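PDB 2DY1: elongation factor G from Thermus thermophilus, which binds GTP together with a magnesium ion and, as a member of the translational GTPase family, probably acts as a GTPase in the elongation stage of protein synthesis. Local coordinates for residues R200-R203 / F204-V208; E354-H357 / R358-L362. All coordinates share one frame; numbering follows the deposited sequence.

Interaction 1. Residues R200-R203 / F204-V208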
ATOM      1  N   ARG A 200     -25.209 -34.424   9.877  1.00 19.15           N
ATOM      2  CA  ARG A 200     -24.119 -33.448   9.871  1.00 17.10           C
ATOM      3  C   ARG A 200     -24.683 -32.037   9.980  1.00 15.69           C
ATOM      4  O   ARG A 200     -24.131 -31.197  10.691  1.00 20.20           O
ATOM      5  CB  ARG A 200     -23.266 -33.573   8.598  1.00 18.66           C
ATOM      6  CG  ARG A 200     -22.075 -32.597   8.593  1.00 20.42           C
ATOM      7  CD  ARG A 200     -20.989 -32.976   7.583  1.00 18.81           C
ATOM      8  NE  ARG A 200     -21.523 -33.103   6.229  1.00 21.58           N
ATOM      9  CZ  ARG A 200     -20.806 -33.476   5.171  1.00 20.95           C
ATOM     10  NH1 ARG A 200     -21.386 -33.572   3.979  1.00 21.50           N
ATOM     11  NH2 ARG A 200     -19.517 -33.748   5.309  1.00 20.14           N
ATOM     12  N   VAL A 201     -25.779 -31.770   9.274  1.00 18.32           N
ATOM     13  CA  VAL A 201     -26.395 -30.449   9.334  1.00 14.89           C
ATOM     14  C   VAL A 201     -26.813 -30.148  10.765  1.00 19.85           C
ATOM     15  O   VAL A 201     -26.615 -29.034  11.260  1.00 22.81           O
ATOM     16  CB  VAL A 201     -27.619 -30.363   8.424  1.00 16.99           C
ATOM     17  CG1 VAL A 201     -28.354 -29.058   8.664  1.00 19.26           C
ATOM     18  CG2 VAL A 201     -27.180 -30.452   6.977  1.00 17.85           C
ATOM     19  N   GLN A 202     -27.381 -31.150  11.431  1.00 18.69           N
ATOM     20  CA  GLN A 202     -27.817 -30.981  12.810  1.00 23.88           C
ATOM     21  C   GLN A 202     -26.637 -30.669  13.730  1.00 21.80           C
ATOM     22  O   GLN A 202     -26.743 -29.828  14.624  1.00 22.78           O
ATOM     23  CB  GLN A 202     -28.541 -32.246  13.292  1.00 26.59           C
ATOM     24  CG  GLN A 202     -30.002 -32.020  13.650  1.00 44.97           C
ATOM     25  CD  GLN A 202     -30.200 -30.882  14.643  1.00 48.61           C
ATOM     26  OE1 GLN A 202     -29.523 -30.811  15.669  1.00 62.14           O
ATOM     27  NE2 GLN A 202     -31.139 -29.990  14.345  1.00 51.47           N
ATOM     28  N   ARG A 203     -25.511 -31.345  13.509  1.00 19.03           N
ATOM     29  CA  ARG A 203     -24.308 -31.130  14.309  1.00 19.89           C
ATOM     30  C   ARG A 203     -23.846 -29.684  14.164  1.00 21.61           C
ATOM     31  O   ARG A 203     -23.517 -29.014  15.150  1.00 19.89           O
ATOM     32  CB  ARG A 203     -23.203 -32.067  13.834  1.00 24.58           C
ATOM     33  CG  ARG A 203     -21.954 -32.089  14.677  1.00 35.28           C
ATOM     34  CD  ARG A 203     -20.828 -32.762  13.898  1.00 44.84           C
ATOM     35  NE  ARG A 203     -21.284 -33.959  13.187  1.00 51.21           N
ATOM     36  CZ  ARG A 203     -20.813 -34.339  12.000  1.00 57.61           C
ATOM     37  NH1 ARG A 203     -19.875 -33.615  11.396  1.00 58.47           N
ATOM     38  NH2 ARG A 203     -21.286 -35.431  11.411  1.00 53.60           N
ATOM     39  N   PHE A 204     -23.804 -29.201  12.927  1.00 18.63           N
ATOM     40  CA  PHE A 204     -23.386 -27.822  12.707  1.00 17.74           C
ATOM     41  C   PHE A 204     -24.361 -26.839  13.344  1.00 16.13           C
ATOM     42  O   PHE A 204     -23.947 -25.791  13.853  1.00 21.60           O
ATOM     43  CB  PHE A 204     -23.261 -27.538  11.204  1.00 16.08           C
ATOM     44  CG  PHE A 204     -21.910 -27.873  10.641  1.00 17.58           C
ATOM     45  CD1 PHE A 204     -20.840 -26.983  10.768  1.00 16.81           C
ATOM     46  CD2 PHE A 204     -21.685 -29.097  10.022  1.00 16.18           C
ATOM     47  CE1 PHE A 204     -19.585 -27.315  10.288  1.00 19.54           C
ATOM     48  CE2 PHE A 204     -20.433 -29.428   9.546  1.00 19.50           C
ATOM     49  CZ  PHE A 204     -19.381 -28.537   9.678  1.00 17.76           C
ATOM     50  N   ARG A 205     -25.650 -27.149  13.309  1.00 17.55           N
ATOM     51  CA  ARG A 205     -26.617 -26.237  13.903  1.00 20.80           C
ATOM     52  C   ARG A 205     -26.371 -26.116  15.406  1.00 24.09           C
ATOM     53  O   ARG A 205     -26.403 -25.011  15.969  1.00 23.20           O
ATOM     54  CB  ARG A 205     -28.051 -26.712  13.634  1.00 21.21           C
ATOM     55  CG  ARG A 205     -29.086 -25.789  14.239  1.00 25.15           C
ATOM     56  CD  ARG A 205     -30.509 -26.109  13.846  1.00 30.02           C
ATOM     57  NE  ARG A 205     -31.390 -25.112  14.454  1.00 46.00           N
ATOM     58  CZ  ARG A 205     -32.683 -24.967  14.185  1.00 58.21           C
ATOM     59  NH1 ARG A 205     -33.280 -25.759  13.300  1.00 63.34           N
ATOM     60  NH2 ARG A 205     -33.376 -24.019  14.806  1.00 53.19           N
ATOM     61  N   GLN A 206     -26.112 -27.249  16.050  1.00 23.15           N
ATOM     62  CA  GLN A 206     -25.856 -27.278  17.490  1.00 28.71           C
ATOM     63  C   GLN A 206     -24.609 -26.455  17.797  1.00 28.44           C
ATOM     64  O   GLN A 206     -24.552 -25.726  18.786  1.00 26.18           O
ATOM     65  CB  GLN A 206     -25.620 -28.714  17.970  1.00 32.05           C
ATOM     66  CG  GLN A 206     -26.690 -29.719  17.573  1.00 51.74           C
ATOM     67  CD  GLN A 206     -26.365 -31.137  18.038  1.00 59.57           C
ATOM     68  OE1 GLN A 206     -25.286 -31.669  17.755  1.00 59.71           O
ATOM     69  NE2 GLN A 206     -27.304 -31.755  18.751  1.00 61.01           N
ATOM     70  N   GLU A 207     -23.597 -26.602  16.953  1.00 23.51           N
ATOM     71  CA  GLU A 207     -22.353 -25.869  17.135  1.00 24.55           C
ATOM     72  C   GLU A 207     -22.565 -24.369  16.991  1.00 22.42           C
ATOM     73  O   GLU A 207     -21.980 -23.589  17.735  1.00 24.60           O
ATOM     74  CB  GLU A 207     -21.308 -26.349  16.129  1.00 23.87           C
ATOM     75  CG  GLU A 207     -20.726 -27.713  16.466  1.00 28.02           C
ATOM     76  CD  GLU A 207     -19.909 -28.299  15.331  1.00 36.11           C
ATOM     77  OE1 GLU A 207     -19.475 -27.534  14.441  1.00 38.34           O
ATOM     78  OE2 GLU A 207     -19.693 -29.529  15.332  1.00 33.96           O
ATOM     79  N   VAL A 208     -23.395 -23.969  16.032  1.00 23.75           N
ATOM     80  CA  VAL A 208     -23.669 -22.556  15.810  1.00 20.29           C
ATOM     81  C   VAL A 208     -24.427 -21.961  16.998  1.00 23.64           C
ATOM     82  O   VAL A 208     -24.069 -20.887  17.494  1.00 22.19           O
ATOM     83  CB  VAL A 208     -24.465 -22.353  14.509  1.00 20.23           C
ATOM     84  CG1 VAL A 208     -25.068 -20.944  14.467  1.00 23.32           C
ATOM     85  CG2 VAL A 208     -23.522 -22.553  13.313  1.00 22.38           C
TER
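R200 through R203 accept, on their carbonyl oxygens, the amide hydrogens of F204 through E207 in four successive i to i+4 bonds of one regular alpha-helix; R205 N to V201 O measures 2.9 Å. On this ladder the side chains pair one turn apart. The aliphatic stem of R200 runs alongside the F204 ring, its CG lying in the ring plane at the edge, 3.7 Å from CE2. The R200 stem leaves the backbone with CG anti to N (chi1 -178°) and points the same way as the phenylalanine, and the bend at chi3 turns the guanidinium off toward E197, with which NH1 makes a salt bridge. Arginine suits this place because its methylenes can flank a ring while its charge reaches farther. R203 and E207 also run side by side, but they meet through carbon: R203 CG lies 3.5 Å from E207 OE2, whereas R203 NE stays 5.2 Å from that oxygen, so the attraction is at most longer-range. Q202 and Q206 cross near a right angle, their amide planes 87° apart, and Q202 OE1 approaches Q206 CG at 3.6 Å. These polar chains suit the exposed flank of an amphipathic helix. On its inner side, helix 198-213 rests against strand 156-165 of the GTP-binding domain's mixed sheet, F204 packing on P158 and L161, and V208 on L157.

Interaction 2. Residues E354-H357 / R358-L362; sequences EGLH and RGMVL
H357 and M360 close a type II beta turn, joined by the bond from M360 N to H357 O at 3.1 Å. G359 occupies the third position with a positive phi of 93°, where a beta carbon would jam against the preceding carbonyl oxygen, hence glycine. The close packing is made by M360, whose side chain folds back over the loop that leads into the turn. Its chain bends at chi3 (-70°), which brings the terminal methyl beside the histidine: CE lies 3.6 Å from H357 CD2, approaching the ring obliquely, and 3.7 Å from G355 O. The sulfur meets L356, whose CD2 is 3.7 Å from SD; the two chains cross at about a right angle. Long and flexible, methionine can serve both residues at once, and an alanine here would probably open a gap beside L356 CD2 and the H357 ring, where sulfur and methyl now lie. The looser side holds exposed G355 and the side chain of R358, which extends from the turn and hydrogen-bonds G89 O through NH2. H357 joins both characters, its CD2 meeting M360 while ND1 bonds E407 OE1. Within domain 2, L356 is buried against A301 of strand 298-307 and V323 of strand 323-332, while the turn opens into edge strand 361-363, which pairs antiparallel with strand 285-294 as L362 bonds A286 through the backbone.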
ATOM      1  N   GLU A 354     -10.994  19.225  -7.115  1.00 18.97           N
ATOM      2  CA  GLU A 354      -9.562  19.470  -7.098  1.00 18.43           C
ATOM      3  C   GLU A 354      -8.992  19.879  -5.728  1.00 24.31           C
ATOM      4  O   GLU A 354      -7.813  19.664  -5.455  1.00 30.11           O
ATOM      5  CB  GLU A 354      -9.203  20.519  -8.157  1.00 22.22           C
ATOM      6  CG  GLU A 354      -9.119  19.989  -9.599  1.00 26.43           C
ATOM      7  CD  GLU A 354     -10.455  19.537 -10.209  1.00 27.64           C
ATOM      8  OE1 GLU A 354     -11.530  20.045  -9.827  1.00 24.12           O
ATOM      9  OE2 GLU A 354     -10.425  18.676 -11.114  1.00 25.72           O
ATOM     10  N   GLY A 355      -9.813  20.450  -4.860  1.00 25.82           N
ATOM     11  CA  GLY A 355      -9.291  20.836  -3.554  1.00 27.41           C
ATOM     12  C   GLY A 355      -9.454  19.814  -2.441  1.00 29.53           C
ATOM     13  O   GLY A 355      -9.059  20.072  -1.301  1.00 26.17           O
ATOM     14  N   LEU A 356     -10.008  18.651  -2.762  1.00 17.78           N
ATOM     15  CA  LEU A 356     -10.249  17.599  -1.761  1.00 15.66           C
ATOM     16  C   LEU A 356      -9.281  16.448  -1.999  1.00 17.79           C
ATOM     17  O   LEU A 356      -9.303  15.832  -3.060  1.00 23.90           O
ATOM     18  CB  LEU A 356     -11.687  17.079  -1.866  1.00 18.85           C
ATOM     19  CG  LEU A 356     -12.790  18.097  -1.542  1.00 25.71           C
ATOM     20  CD1 LEU A 356     -14.174  17.473  -1.742  1.00 24.55           C
ATOM     21  CD2 LEU A 356     -12.606  18.580  -0.104  1.00 29.90           C
ATOM     22  N   HIS A 357      -8.459  16.152  -0.996  1.00 14.63           N
ATOM     23  CA  HIS A 357      -7.432  15.124  -1.120  1.00 14.89           C
ATOM     24  C   HIS A 357      -7.667  13.897  -0.277  1.00 15.50           C
ATOM     25  O   HIS A 357      -8.366  13.948   0.741  1.00 15.80           O
ATOM     26  CB  HIS A 357      -6.091  15.746  -0.750  1.00 16.48           C
ATOM     27  CG  HIS A 357      -5.832  17.056  -1.432  1.00 20.72           C
ATOM     28  ND1 HIS A 357      -5.675  17.172  -2.799  1.00 21.22           N
ATOM     29  CD2 HIS A 357      -5.726  18.311  -0.934  1.00 27.66           C
ATOM     30  CE1 HIS A 357      -5.484  18.442  -3.111  1.00 26.62           C
ATOM     31  NE2 HIS A 357      -5.510  19.155  -1.998  1.00 27.13           N
ATOM     32  N   ARG A 358      -7.050  12.786  -0.673  1.00 12.87           N
ATOM     33  CA  ARG A 358      -7.198  11.555   0.084  1.00 12.94           C
ATOM     34  C   ARG A 358      -6.781  11.796   1.537  1.00 13.82           C
ATOM     35  O   ARG A 358      -5.749  12.425   1.791  1.00 14.17           O
ATOM     36  CB  ARG A 358      -6.305  10.461  -0.515  1.00 12.93           C
ATOM     37  CG  ARG A 358      -6.456   9.074   0.132  1.00 14.75           C
ATOM     38  CD  ARG A 358      -5.482   8.070  -0.526  1.00 14.09           C
ATOM     39  NE  ARG A 358      -5.670   6.691  -0.062  1.00 14.84           N
ATOM     40  CZ  ARG A 358      -5.247   6.203   1.107  1.00 16.37           C
ATOM     41  NH1 ARG A 358      -4.594   6.972   1.973  1.00 18.56           N
ATOM     42  NH2 ARG A 358      -5.488   4.929   1.416  1.00 16.60           N
ATOM     43  N   GLY A 359      -7.594  11.298   2.475  1.00 15.71           N
ATOM     44  CA  GLY A 359      -7.287  11.407   3.890  1.00 15.78           C
ATOM     45  C   GLY A 359      -7.878  12.602   4.616  1.00 12.29           C
ATOM     46  O   GLY A 359      -7.798  12.696   5.851  1.00 15.92           O
ATOM     47  N   MET A 360      -8.464  13.507   3.856  1.00 13.69           N
ATOM     48  CA  MET A 360      -9.058  14.724   4.408  1.00 11.58           C
ATOM     49  C   MET A 360     -10.315  14.404   5.216  1.00 16.17           C
ATOM     50  O   MET A 360     -11.209  13.689   4.752  1.00 14.16           O
ATOM     51  CB  MET A 360      -9.397  15.651   3.242  1.00 18.61           C
ATOM     52  CG  MET A 360      -9.648  17.093   3.582  1.00 24.01           C
ATOM     53  SD  MET A 360      -9.681  17.983   2.018  1.00 27.86           S
ATOM     54  CE  MET A 360      -8.206  17.924   1.605  1.00 14.55           C
ATOM     55  N   VAL A 361     -10.389  14.950   6.428  1.00 12.70           N
ATOM     56  CA  VAL A 361     -11.539  14.741   7.300  1.00 12.44           C
ATOM     57  C   VAL A 361     -12.492  15.926   7.146  1.00 12.63           C
ATOM     58  O   VAL A 361     -12.059  17.074   6.954  1.00 13.82           O
ATOM     59  CB  VAL A 361     -11.066  14.621   8.763  1.00 14.01           C
ATOM     60  CG1 VAL A 361     -12.260  14.310   9.684  1.00 16.79           C
ATOM     61  CG2 VAL A 361     -10.001  13.507   8.868  1.00 16.43           C
ATOM     62  N   LEU A 362     -13.792  15.644   7.167  1.00 13.87           N
ATOM     63  CA  LEU A 362     -14.802  16.688   7.031  1.00 13.33           C
ATOM     64  C   LEU A 362     -15.767  16.547   8.197  1.00 11.72           C
ATOM     65  O   LEU A 362     -16.072  15.441   8.637  1.00 13.81           O
ATOM     66  CB  LEU A 362     -15.547  16.527   5.706  1.00 13.73           C
ATOM     67  CG  LEU A 362     -14.603  16.403   4.508  1.00 23.60           C
ATOM     68  CD1 LEU A 362     -15.312  15.692   3.365  1.00 31.34           C
ATOM     69  CD2 LEU A 362     -14.119  17.753   4.103  1.00 26.88           C
TER

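Interaction 1 comes first along the chain, in helix 198-213 of the GTP-binding domain; interaction 2 follows in domain 2, in the loop after strand 347-350 and the start of strand 361-363. Their centres are 48 Å apart and their nearest atoms about 35 Å, with no touch between them. They share neither a sheet nor a helix: the first lies beside the large mixed sheet that carries strand 156-165, the second at the border of a four-stranded antiparallel sheet. Both are local contacts away from the GTP and magnesium sites. Interaction 1 stays within the GTP-binding domain, while R358 of interaction 2 reaches G89 of that domain, so the turn also takes part in the contact between the two domains.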